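Local coordinates for protein lysyl oxidase (Pichia pastoris, PDB 1W7C) that probably oxidises primary amines, including peptidyl lysine, to aldehydes as a homodimeric quinoprotein that uses copper and a self-derived topaquinone cofactor, at residues G476-F487 and H653-L661; C172-H180 and F350-Y361. All coordinates share one frame; numbering follows the deposited sequence.

Interaction 1: residues G476-F487 and H653-L661; sequences GLKIHDVLSGSF and HHLPNSNDL. With CU (copper (II) ion), chain C.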
loop_
_atom_site.group_PDB
_atom_site.type_symbol
_atom_site.label_atom_id
_atom_site.label_comp_id
_atom_site.label_asym_id
_atom_site.label_seq_id
_atom_site.Cartn_x
_atom_site.Cartn_y
_atom_site.Cartn_z
ATOM N N GLY A 476 -9.409 -23.614 8.350
ATOM C CA GLY A 476 -10.259 -22.778 7.515
ATOM C C GLY A 476 -11.550 -22.459 8.221
ATOM O O GLY A 476 -11.886 -23.112 9.227
ATOM N N LEU A 477 -12.242 -21.449 7.702
ATOM C CA LEU A 477 -13.543 -21.046 8.181
ATOM C C LEU A 477 -14.634 -21.741 7.379
ATOM O O LEU A 477 -14.466 -22.006 6.209
ATOM C CB LEU A 477 -13.689 -19.518 8.053
ATOM C CG LEU A 477 -12.628 -18.692 8.805
ATOM C CD1 LEU A 477 -12.774 -17.261 8.515
ATOM C CD2 LEU A 477 -12.707 -18.965 10.297
ATOM N N LYS A 478 -15.740 -22.055 8.038
ATOM C CA LYS A 478 -16.916 -22.548 7.336
ATOM C C LYS A 478 -17.603 -21.395 6.650
ATOM O O LYS A 478 -18.158 -20.514 7.305
ATOM C CB LYS A 478 -17.876 -23.221 8.310
ATOM C CG LYS A 478 -19.028 -23.922 7.612
ATOM C CD LYS A 478 -20.020 -24.471 8.638
ATOM C CE LYS A 478 -21.293 -24.942 7.981
ATOM N NZ LYS A 478 -22.212 -25.556 8.983
ATOM N N ILE A 479 -17.529 -21.378 5.327
ATOM C CA ILE A 479 -18.035 -20.253 4.536
ATOM C C ILE A 479 -19.240 -20.609 3.669
ATOM O O ILE A 479 -19.826 -19.732 3.046
ATOM C CB ILE A 479 -16.918 -19.648 3.662
ATOM C CG1 ILE A 479 -16.365 -20.679 2.667
ATOM C CG2 ILE A 479 -15.812 -19.062 4.569
ATOM C CD1 ILE A 479 -15.363 -20.096 1.652
ATOM N N HIS A 480 -19.620 -21.887 3.656
ATOM C CA HIS A 480 -20.908 -22.244 3.067
ATOM C C HIS A 480 -21.315 -23.564 3.754
ATOM O O HIS A 480 -20.588 -24.065 4.636
ATOM C CB HIS A 480 -20.836 -22.304 1.526
ATOM C CG HIS A 480 -22.176 -22.195 0.869
ATOM N ND1 HIS A 480 -22.905 -23.305 0.504
ATOM C CD2 HIS A 480 -22.921 -21.122 0.525
ATOM C CE1 HIS A 480 -24.066 -22.914 -0.003
ATOM N NE2 HIS A 480 -24.091 -21.592 -0.019
ATOM N N ASP A 481 -22.491 -24.099 3.429
ATOM C CA ASP A 481 -23.077 -25.168 4.233
ATOM C C ASP A 481 -22.117 -26.325 4.469
ATOM O O ASP A 481 -22.052 -26.841 5.586
ATOM C CB ASP A 481 -24.329 -25.755 3.561
ATOM C CG ASP A 481 -25.432 -24.735 3.342
ATOM O OD1 ASP A 481 -26.587 -25.020 3.734
ATOM O OD2 ASP A 481 -25.263 -23.651 2.758
ATOM N N VAL A 482 -21.388 -26.746 3.432
ATOM C CA VAL A 482 -20.398 -27.814 3.574
ATOM C C VAL A 482 -19.045 -27.426 2.989
ATOM O O VAL A 482 -18.288 -28.285 2.512
ATOM C CB VAL A 482 -20.892 -29.164 2.998
ATOM C CG1 VAL A 482 -22.079 -29.664 3.811
ATOM C CG2 VAL A 482 -21.205 -29.057 1.533
ATOM N N LEU A 483 -18.695 -26.150 3.153
ATOM C CA LEU A 483 -17.504 -25.593 2.511
ATOM C C LEU A 483 -16.598 -24.900 3.515
ATOM O O LEU A 483 -17.059 -24.071 4.295
ATOM C CB LEU A 483 -17.896 -24.581 1.443
ATOM C CG LEU A 483 -16.796 -24.165 0.469
ATOM C CD1 LEU A 483 -16.331 -25.364 -0.325
ATOM C CD2 LEU A 483 -17.212 -23.052 -0.459
ATOM N N SER A 484 -15.316 -25.257 3.487
ATOM C CA SER A 484 -14.275 -24.535 4.199
ATOM C C SER A 484 -13.496 -23.629 3.257
ATOM O O SER A 484 -13.151 -24.031 2.162
ATOM C CB SER A 484 -13.274 -25.521 4.740
ATOM O OG SER A 484 -12.285 -24.830 5.467
ATOM N N GLY A 485 -13.162 -22.429 3.732
ATOM C CA GLY A 485 -12.166 -21.587 3.063
ATOM C C GLY A 485 -10.731 -22.000 3.411
ATOM O O GLY A 485 -10.053 -21.406 4.268
ATOM N N SER A 486 -10.242 -23.021 2.730
ATOM C CA SER A 486 -8.937 -23.575 3.054
ATOM C C SER A 486 -7.805 -22.530 3.109
ATOM O O SER A 486 -7.565 -21.774 2.202
ATOM C CB SER A 486 -8.562 -24.669 2.053
ATOM O OG SER A 486 -9.295 -25.854 2.299
ATOM N N PHE A 487 -7.054 -22.584 4.159
ATOM C CA PHE A 487 -5.970 -21.659 4.392
ATOM C C PHE A 487 -4.747 -21.906 3.508
ATOM O O PHE A 487 -4.307 -23.055 3.360
ATOM C CB PHE A 487 -5.639 -21.925 5.850
ATOM C CG PHE A 487 -4.570 -21.079 6.480
ATOM C CD1 PHE A 487 -3.863 -21.590 7.580
ATOM C CD2 PHE A 487 -4.355 -19.775 6.133
ATOM C CE1 PHE A 487 -2.921 -20.826 8.235
ATOM C CE2 PHE A 487 -3.393 -19.012 6.805
ATOM C CZ PHE A 487 -2.684 -19.541 7.828
ATOM N N HIS A 653 -1.029 -14.328 3.198
ATOM C CA HIS A 653 -1.624 -15.419 3.956
ATOM C C HIS A 653 -3.135 -15.317 3.794
ATOM O O HIS A 653 -3.776 -14.433 4.376
ATOM C CB HIS A 653 -1.297 -15.301 5.437
ATOM C CG HIS A 653 0.157 -15.149 5.749
ATOM N ND1 HIS A 653 1.127 -15.979 5.228
ATOM C CD2 HIS A 653 0.804 -14.232 6.501
ATOM C CE1 HIS A 653 2.305 -15.593 5.689
ATOM N NE2 HIS A 653 2.139 -14.517 6.441
ATOM N N HIS A 654 -3.712 -16.193 2.998
ATOM C CA HIS A 654 -5.110 -16.078 2.585
ATOM C C HIS A 654 -5.945 -17.074 3.374
ATOM O O HIS A 654 -5.790 -18.275 3.248
ATOM C CB HIS A 654 -5.231 -16.320 1.099
ATOM C CG HIS A 654 -6.524 -15.893 0.510
ATOM N ND1 HIS A 654 -6.821 -16.095 -0.821
ATOM C CD2 HIS A 654 -7.553 -15.163 1.011
ATOM C CE1 HIS A 654 -8.010 -15.575 -1.096
ATOM N NE2 HIS A 654 -8.477 -15.007 0.003
ATOM N N LEU A 655 -6.859 -16.522 4.174
ATOM C CA LEU A 655 -7.834 -17.263 4.974
ATOM C C LEU A 655 -9.207 -16.795 4.459
ATOM O O LEU A 655 -9.791 -15.806 4.966
ATOM C CB LEU A 655 -7.671 -16.931 6.455
ATOM C CG LEU A 655 -8.608 -17.741 7.359
ATOM C CD1 LEU A 655 -8.218 -19.219 7.388
ATOM C CD2 LEU A 655 -8.670 -17.187 8.785
ATOM N N PRO A 656 -9.718 -17.429 3.419
ATOM C CA PRO A 656 -10.938 -16.941 2.791
ATOM C C PRO A 656 -12.129 -16.891 3.744
ATOM O O PRO A 656 -12.311 -17.730 4.587
ATOM C CB PRO A 656 -11.166 -17.922 1.658
ATOM C CG PRO A 656 -9.767 -18.359 1.286
ATOM C CD PRO A 656 -9.113 -18.509 2.618
ATOM N N ASN A 657 -12.938 -15.863 3.551
ATOM C CA ASN A 657 -14.152 -15.648 4.318
ATOM C C ASN A 657 -15.308 -15.356 3.358
ATOM O O ASN A 657 -15.198 -15.580 2.147
ATOM C CB ASN A 657 -13.920 -14.557 5.391
ATOM C CG ASN A 657 -13.820 -13.160 4.835
ATOM O OD1 ASN A 657 -14.829 -12.456 4.694
ATOM N ND2 ASN A 657 -12.589 -12.742 4.448
ATOM N N SER A 658 -16.429 -14.852 3.876
ATOM C CA SER A 658 -17.563 -14.482 3.024
ATOM C C SER A 658 -17.169 -13.525 1.919
ATOM O O SER A 658 -17.755 -13.556 0.829
ATOM C CB SER A 658 -18.654 -13.851 3.880
ATOM O OG SER A 658 -18.230 -12.628 4.446
ATOM N N ASN A 659 -16.158 -12.686 2.172
ATOM C CA ASN A 659 -15.754 -11.690 1.173
ATOM C C ASN A 659 -14.962 -12.280 0.032
ATOM O O ASN A 659 -14.507 -11.530 -0.826
ATOM C CB ASN A 659 -15.010 -10.498 1.830
ATOM C CG ASN A 659 -15.616 -9.174 1.439
ATOM O OD1 ASN A 659 -16.859 -9.027 1.457
ATOM N ND2 ASN A 659 -14.789 -8.208 1.047
ATOM N N ASP A 660 -14.829 -13.619 0.016
ATOM C CA ASP A 660 -14.228 -14.383 -1.065
ATOM C C ASP A 660 -15.241 -15.230 -1.868
ATOM O O ASP A 660 -14.830 -15.991 -2.726
ATOM C CB ASP A 660 -13.125 -15.265 -0.507
ATOM C CG ASP A 660 -12.010 -14.479 0.096
ATOM O OD1 ASP A 660 -11.118 -14.052 -0.689
ATOM O OD2 ASP A 660 -11.990 -14.229 1.309
ATOM N N LEU A 661 -16.530 -15.098 -1.566
ATOM C CA LEU A 661 -17.583 -15.804 -2.304
ATOM C C LEU A 661 -18.500 -14.824 -2.997
ATOM O O LEU A 661 -19.005 -13.927 -2.336
ATOM C CB LEU A 661 -18.417 -16.704 -1.386
ATOM C CG LEU A 661 -17.697 -17.890 -0.742
ATOM C CD1 LEU A 661 -18.669 -18.585 0.221
ATOM C CD2 LEU A 661 -17.114 -18.816 -1.785
HETATM CU CU CU C . -5.694 -17.103 -2.160
HETATM O O HOH W 1 -6.931 -17.905 -3.803
#

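Interaction 2: residues C172-H180 and F350-Y361; sequences CHSAAPQLH and FNQHTFYSDISY. With IMD (imidazole), chain P.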
loop_
_atom_site.group_PDB
_atom_site.type_symbol
_atom_site.label_atom_id
_atom_site.label_comp_id
_atom_site.label_asym_id
_atom_site.label_seq_id
_atom_site.Cartn_x
_atom_site.Cartn_y
_atom_site.Cartn_z
ATOM N N CYS A 172 -13.139 -35.972 -11.197
ATOM C CA CYS A 172 -12.134 -36.430 -10.254
ATOM C C CYS A 172 -10.764 -36.150 -10.852
ATOM O O CYS A 172 -10.575 -36.237 -12.081
ATOM C CB CYS A 172 -12.361 -37.921 -9.933
ATOM S SG CYS A 172 -14.065 -38.242 -9.326
ATOM N N HIS A 173 -9.830 -35.779 -9.989
ATOM C CA HIS A 173 -8.549 -35.202 -10.404
ATOM C C HIS A 173 -7.518 -35.310 -9.264
ATOM O O HIS A 173 -7.845 -35.675 -8.142
ATOM C CB HIS A 173 -8.743 -33.737 -10.817
ATOM C CG HIS A 173 -9.379 -32.903 -9.759
ATOM N ND1 HIS A 173 -8.675 -31.993 -9.012
ATOM C CD2 HIS A 173 -10.653 -32.862 -9.300
ATOM C CE1 HIS A 173 -9.480 -31.428 -8.128
ATOM N NE2 HIS A 173 -10.686 -31.941 -8.279
ATOM N N SER A 174 -6.267 -35.045 -9.608
ATOM C CA SER A 174 -5.105 -35.380 -8.798
ATOM C C SER A 174 -4.462 -34.121 -8.197
ATOM O O SER A 174 -4.385 -33.070 -8.835
ATOM C CB SER A 174 -4.083 -36.107 -9.686
ATOM O OG SER A 174 -4.594 -37.337 -10.161
ATOM N N ALA A 175 -3.930 -34.268 -6.990
ATOM C CA ALA A 175 -3.237 -33.195 -6.263
ATOM C C ALA A 175 -1.849 -32.972 -6.845
ATOM O O ALA A 175 -1.211 -33.903 -7.354
ATOM C CB ALA A 175 -3.130 -33.534 -4.805
ATOM N N ALA A 176 -1.411 -31.720 -6.806
ATOM C CA ALA A 176 -0.081 -31.344 -7.282
ATOM C C ALA A 176 0.684 -30.705 -6.134
ATOM O O ALA A 176 0.153 -29.805 -5.458
ATOM C CB ALA A 176 -0.191 -30.366 -8.431
ATOM N N PRO A 177 1.947 -31.079 -5.944
ATOM C CA PRO A 177 2.691 -32.007 -6.815
ATOM C C PRO A 177 2.422 -33.479 -6.510
ATOM O O PRO A 177 1.799 -33.856 -5.513
ATOM C CB PRO A 177 4.143 -31.683 -6.456
ATOM C CG PRO A 177 4.068 -31.341 -4.991
ATOM C CD PRO A 177 2.809 -30.506 -4.894
ATOM N N GLN A 178 2.891 -34.316 -7.429
ATOM C CA GLN A 178 3.039 -35.749 -7.157
ATOM C C GLN A 178 4.076 -35.965 -6.062
ATOM O O GLN A 178 4.855 -35.041 -5.752
ATOM C CB GLN A 178 3.438 -36.465 -8.469
ATOM C CG GLN A 178 2.389 -36.316 -9.584
ATOM C CD GLN A 178 2.832 -36.856 -10.902
ATOM O OE1 GLN A 178 2.043 -36.864 -11.834
ATOM N NE2 GLN A 178 4.091 -37.303 -10.996
ATOM N N LEU A 179 4.071 -37.159 -5.470
ATOM C CA LEU A 179 4.927 -37.502 -4.343
ATOM C C LEU A 179 5.839 -38.694 -4.691
ATOM O O LEU A 179 5.489 -39.866 -4.478
ATOM C CB LEU A 179 4.067 -37.800 -3.117
ATOM C CG LEU A 179 3.304 -36.568 -2.592
ATOM C CD1 LEU A 179 2.187 -37.023 -1.646
ATOM C CD2 LEU A 179 4.215 -35.586 -1.881
ATOM N N HIS A 180 7.025 -38.379 -5.193
ATOM C CA HIS A 180 8.035 -39.376 -5.496
ATOM C C HIS A 180 8.991 -39.486 -4.329
ATOM O O HIS A 180 9.481 -38.498 -3.776
ATOM C CB HIS A 180 8.811 -39.017 -6.774
ATOM C CG HIS A 180 9.945 -39.950 -7.055
ATOM N ND1 HIS A 180 9.739 -41.260 -7.435
ATOM C CD2 HIS A 180 11.291 -39.798 -6.933
ATOM C CE1 HIS A 180 10.910 -41.868 -7.578
ATOM N NE2 HIS A 180 11.870 -41.006 -7.277
ATOM N N PHE A 350 -6.257 -33.857 -0.001
ATOM C CA PHE A 350 -6.102 -33.122 -1.253
ATOM C C PHE A 350 -5.457 -31.775 -0.995
ATOM O O PHE A 350 -4.365 -31.483 -1.523
ATOM C CB PHE A 350 -7.405 -32.969 -2.002
ATOM C CG PHE A 350 -7.216 -32.451 -3.406
ATOM C CD1 PHE A 350 -6.947 -33.325 -4.465
ATOM C CD2 PHE A 350 -7.276 -31.104 -3.681
ATOM C CE1 PHE A 350 -6.773 -32.852 -5.752
ATOM C CE2 PHE A 350 -7.073 -30.649 -4.969
ATOM C CZ PHE A 350 -6.832 -31.527 -5.997
ATOM N N ASN A 351 -6.110 -30.948 -0.197
ATOM C CA ASN A 351 -5.583 -29.605 0.039
ATOM C C ASN A 351 -4.262 -29.655 0.802
ATOM O O ASN A 351 -3.363 -28.879 0.518
ATOM C CB ASN A 351 -6.618 -28.706 0.703
ATOM C CG ASN A 351 -7.713 -28.246 -0.262
ATOM O OD1 ASN A 351 -7.755 -28.630 -1.429
ATOM N ND2 ASN A 351 -8.585 -27.393 0.222
ATOM N N GLN A 352 -4.093 -30.604 1.724
ATOM C CA GLN A 352 -2.843 -30.659 2.480
ATOM C C GLN A 352 -1.644 -31.037 1.573
ATOM O O GLN A 352 -0.513 -30.715 1.909
ATOM C CB GLN A 352 -2.963 -31.575 3.699
ATOM C CG GLN A 352 -1.679 -31.779 4.496
ATOM C CD GLN A 352 -1.021 -30.473 4.975
ATOM O OE1 GLN A 352 -1.687 -29.493 5.314
ATOM N NE2 GLN A 352 0.306 -30.475 4.993
ATOM N N HIS A 353 -1.915 -31.679 0.426
ATOM C CA HIS A 353 -0.912 -32.051 -0.558
ATOM C C HIS A 353 -0.859 -31.107 -1.753
ATOM O O HIS A 353 -0.260 -31.433 -2.763
ATOM C CB HIS A 353 -1.136 -33.496 -1.008
ATOM C CG HIS A 353 -0.853 -34.495 0.074
ATOM N ND1 HIS A 353 -1.831 -35.297 0.627
ATOM C CD2 HIS A 353 0.292 -34.767 0.751
ATOM C CE1 HIS A 353 -1.287 -36.046 1.575
ATOM N NE2 HIS A 353 0.002 -35.756 1.662
ATOM N N THR A 354 -1.444 -29.919 -1.623
ATOM C CA THR A 354 -1.397 -28.950 -2.700
ATOM C C THR A 354 -0.320 -27.919 -2.425
ATOM O O THR A 354 -0.399 -27.161 -1.452
ATOM C CB THR A 354 -2.771 -28.266 -2.827
ATOM O OG1 THR A 354 -3.766 -29.229 -3.215
ATOM C CG2 THR A 354 -2.743 -27.227 -3.936
ATOM N N PHE A 355 0.677 -27.873 -3.311
ATOM C CA PHE A 355 1.759 -26.887 -3.258
ATOM C C PHE A 355 2.102 -26.575 -4.697
ATOM O O PHE A 355 3.069 -27.091 -5.259
ATOM C CB PHE A 355 2.945 -27.515 -2.507
ATOM C CG PHE A 355 4.015 -26.537 -2.029
ATOM C CD1 PHE A 355 4.814 -26.863 -0.937
ATOM C CD2 PHE A 355 4.282 -25.347 -2.708
ATOM C CE1 PHE A 355 5.822 -26.021 -0.495
ATOM C CE2 PHE A 355 5.290 -24.511 -2.253
ATOM C CZ PHE A 355 6.051 -24.846 -1.186
ATOM N N TYR A 356 1.260 -25.765 -5.323
ATOM C CA TYR A 356 1.436 -25.437 -6.729
ATOM C C TYR A 356 2.692 -24.626 -6.989
ATOM O O TYR A 356 2.989 -23.669 -6.252
ATOM C CB TYR A 356 0.240 -24.641 -7.306
ATOM C CG TYR A 356 -1.078 -25.368 -7.289
ATOM C CD1 TYR A 356 -2.184 -24.826 -6.650
ATOM C CD2 TYR A 356 -1.205 -26.614 -7.872
ATOM C CE1 TYR A 356 -3.378 -25.499 -6.589
ATOM C CE2 TYR A 356 -2.419 -27.289 -7.853
ATOM C CZ TYR A 356 -3.491 -26.750 -7.187
ATOM O OH TYR A 356 -4.654 -27.488 -7.113
ATOM N N SER A 357 3.347 -24.962 -8.101
ATOM C CA SER A 357 4.296 -24.102 -8.790
ATOM C C SER A 357 3.628 -23.578 -10.040
ATOM O O SER A 357 3.402 -24.309 -10.997
ATOM C CB SER A 357 5.502 -24.922 -9.209
ATOM O OG SER A 357 6.254 -24.260 -10.241
ATOM N N ASP A 358 3.281 -22.299 -10.070
ATOM C CA ASP A 358 2.523 -21.786 -11.187
ATOM C C ASP A 358 3.345 -21.676 -12.464
ATOM O O ASP A 358 2.783 -21.773 -13.557
ATOM C CB ASP A 358 1.831 -20.483 -10.815
ATOM C CG ASP A 358 0.551 -20.704 -10.069
ATOM O OD1 ASP A 358 0.005 -21.831 -10.093
ATOM O OD2 ASP A 358 0.039 -19.815 -9.403
ATOM N N ILE A 359 4.675 -21.598 -12.348
ATOM C CA ILE A 359 5.463 -21.609 -13.589
ATOM C C ILE A 359 5.526 -23.007 -14.227
ATOM O O ILE A 359 5.772 -23.104 -15.408
ATOM C CB ILE A 359 6.899 -21.012 -13.417
ATOM C CG1 ILE A 359 7.850 -21.924 -12.632
ATOM C CG2 ILE A 359 6.813 -19.590 -12.892
ATOM C CD1 ILE A 359 9.278 -21.413 -12.651
ATOM N N SER A 360 5.318 -24.072 -13.437
ATOM C CA SER A 360 5.187 -25.389 -14.050
ATOM C C SER A 360 3.979 -25.443 -14.987
ATOM O O SER A 360 4.073 -26.015 -16.062
ATOM C CB SER A 360 5.132 -26.510 -13.023
ATOM O OG SER A 360 3.904 -26.609 -12.329
ATOM N N TYR A 361 2.866 -24.854 -14.594
ATOM C CA TYR A 361 1.671 -24.772 -15.431
ATOM C C TYR A 361 1.866 -23.757 -16.554
ATOM O O TYR A 361 1.325 -23.919 -17.631
ATOM C CB TYR A 361 0.443 -24.407 -14.593
ATOM C CG TYR A 361 0.083 -25.493 -13.628
ATOM C CD1 TYR A 361 0.521 -25.477 -12.320
ATOM C CD2 TYR A 361 -0.649 -26.581 -14.056
ATOM C CE1 TYR A 361 0.216 -26.516 -11.453
ATOM C CE2 TYR A 361 -0.969 -27.619 -13.205
ATOM C CZ TYR A 361 -0.533 -27.590 -11.901
ATOM O OH TYR A 361 -0.793 -28.600 -11.016
HETATM N N1 IMD P . -4.731 -23.445 -9.836
HETATM C C2 IMD P . -3.717 -22.541 -9.753
HETATM N N3 IMD P . -2.577 -23.208 -10.096
HETATM C C4 IMD P . -2.878 -24.486 -10.396
HETATM C C5 IMD P . -4.238 -24.642 -10.220
HETATM O O HOH W 2 -3.539 -30.025 -5.929
HETATM O O HOH W 3 1.739 -33.243 -2.829
#

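Interaction 1: residues G476-F487 and H653-L661
Ile-479 and Leu-661 meet where a two-stranded beta hairpin with a classic beta bulge, Ile-479 and His-480 both facing Leu-483, packs on the chain that leaves a copper-binding strand of the amine oxidase domain. Followed outward, the CB of Ile-479 lies 4.0 Å from CD1 of Leu-661. There the side chain forks: CG2, anti to the carbonyl carbon, reaches the backbone of the other segment, 3.7 Å from Pro-656 O and near Asn-657 CA. CG1, held between the backbone N and the carbonyl carbon (chi1 61°), runs past Leu-661 CD1 and ends in a CD1 that stands 3.9 Å from CD1 of Leu-661. Cut back to an alanine, the side chain would probably leave Leu-661 without the branch that packs on its CD1 and open a gap beside the backbone of Pro-656 and Asn-657. Leu-655 extends the apolar seam: its side chain crosses that of Leu-477 at about a right angle, CD2 nearest Leu-477 CD1, and crosses Phe-487 obliquely. Pro-656 links seam and metal: its CD packs against the backbone of Gly-485, while its CG lies over the centre of one face of the His-654 ring. That ring binds copper through ND1 at 2.0 Å, sharing the metal with His-488, His-490 and a water; on its far side, NE2 donates, 4° out of the ring plane, to Asp-660 OD1 at 2.9 Å.

Interaction 2: residues C172-H180 and F350-Y361
Ala-176 makes the one direct hydrogen bond of this contact, in which strand 170-180, outermost in its sheet within this chain and interrupted by a short loop with a cis peptide before Pro-177, meets the segment that carries the predicted catalytic base of the copper amine oxidase fold. Its carbonyl O takes Phe-355 N on a lone pair in the carbonyl plane, 2.9 Å and 164° at the hydrogen, and also receives a CA-H...O contact from Thr-354. The methyl of Ala-176 comes in at the edge of the Tyr-361 ring, 3.2 Å from OH, and obliquely to Tyr-356. Before it in the chain, Ala-175 CB lies over a face of the Phe-350 ring in a CH-pi contact, 4.2 Å from its centroid; the His-173 ring meets that ring obliquely, planes at 74°, with CE1 3.4 Å from Phe-350 CZ. After it, Pro-177 CD packs on Phe-355 CB, and Leu-179 CD1 meets His-353 CD2 obliquely.

A second shell sets these groups. Thr-354 OG1 donates to Phe-350 O, its CG2 lies over one face of Tyr-356, toward the rim, and Asn-194 holds His-173 NE2. Tyr-356 OH pairs with Gln-463; His-353 ND1 is bonded to Pro-349 O and NE2 to Tyr-527 OH of the second subunit. On the face of Tyr-356 opposite that methyl, a bound imidazole, probably from the crystallisation liquor, sits over the ring centre and donates from N3 to Asp-358 OD1 almost straight, at 173°. A water accepts from Ala-176 N and donates to Thr-354 OG1 at 2.8 Å and to Tyr-356 OH.

How the interactions relate
Interactions 1 and 2 lie with their centres about 20 Å apart and approach the copper/topaquinone centre from different directions. Interaction 1 supplies a metal ligand, His-654; interaction 2 supplies Asp-358, the predicted proton acceptor, and the Tyr-356 side chain, about 10 Å from copper. They touch directly: Ser-486 OG of 476-487 and Asn-351 ND2 of 350-361 are 2.7 Å apart, a probable hydrogen bond. His-488, next in the chain after segment 476-487, binds the copper and comes within about 7 Å of the Thr-354 side chain, so the metal site lies near both. Each contact also reaches the second subunit, tying these surroundings to the dimer interface.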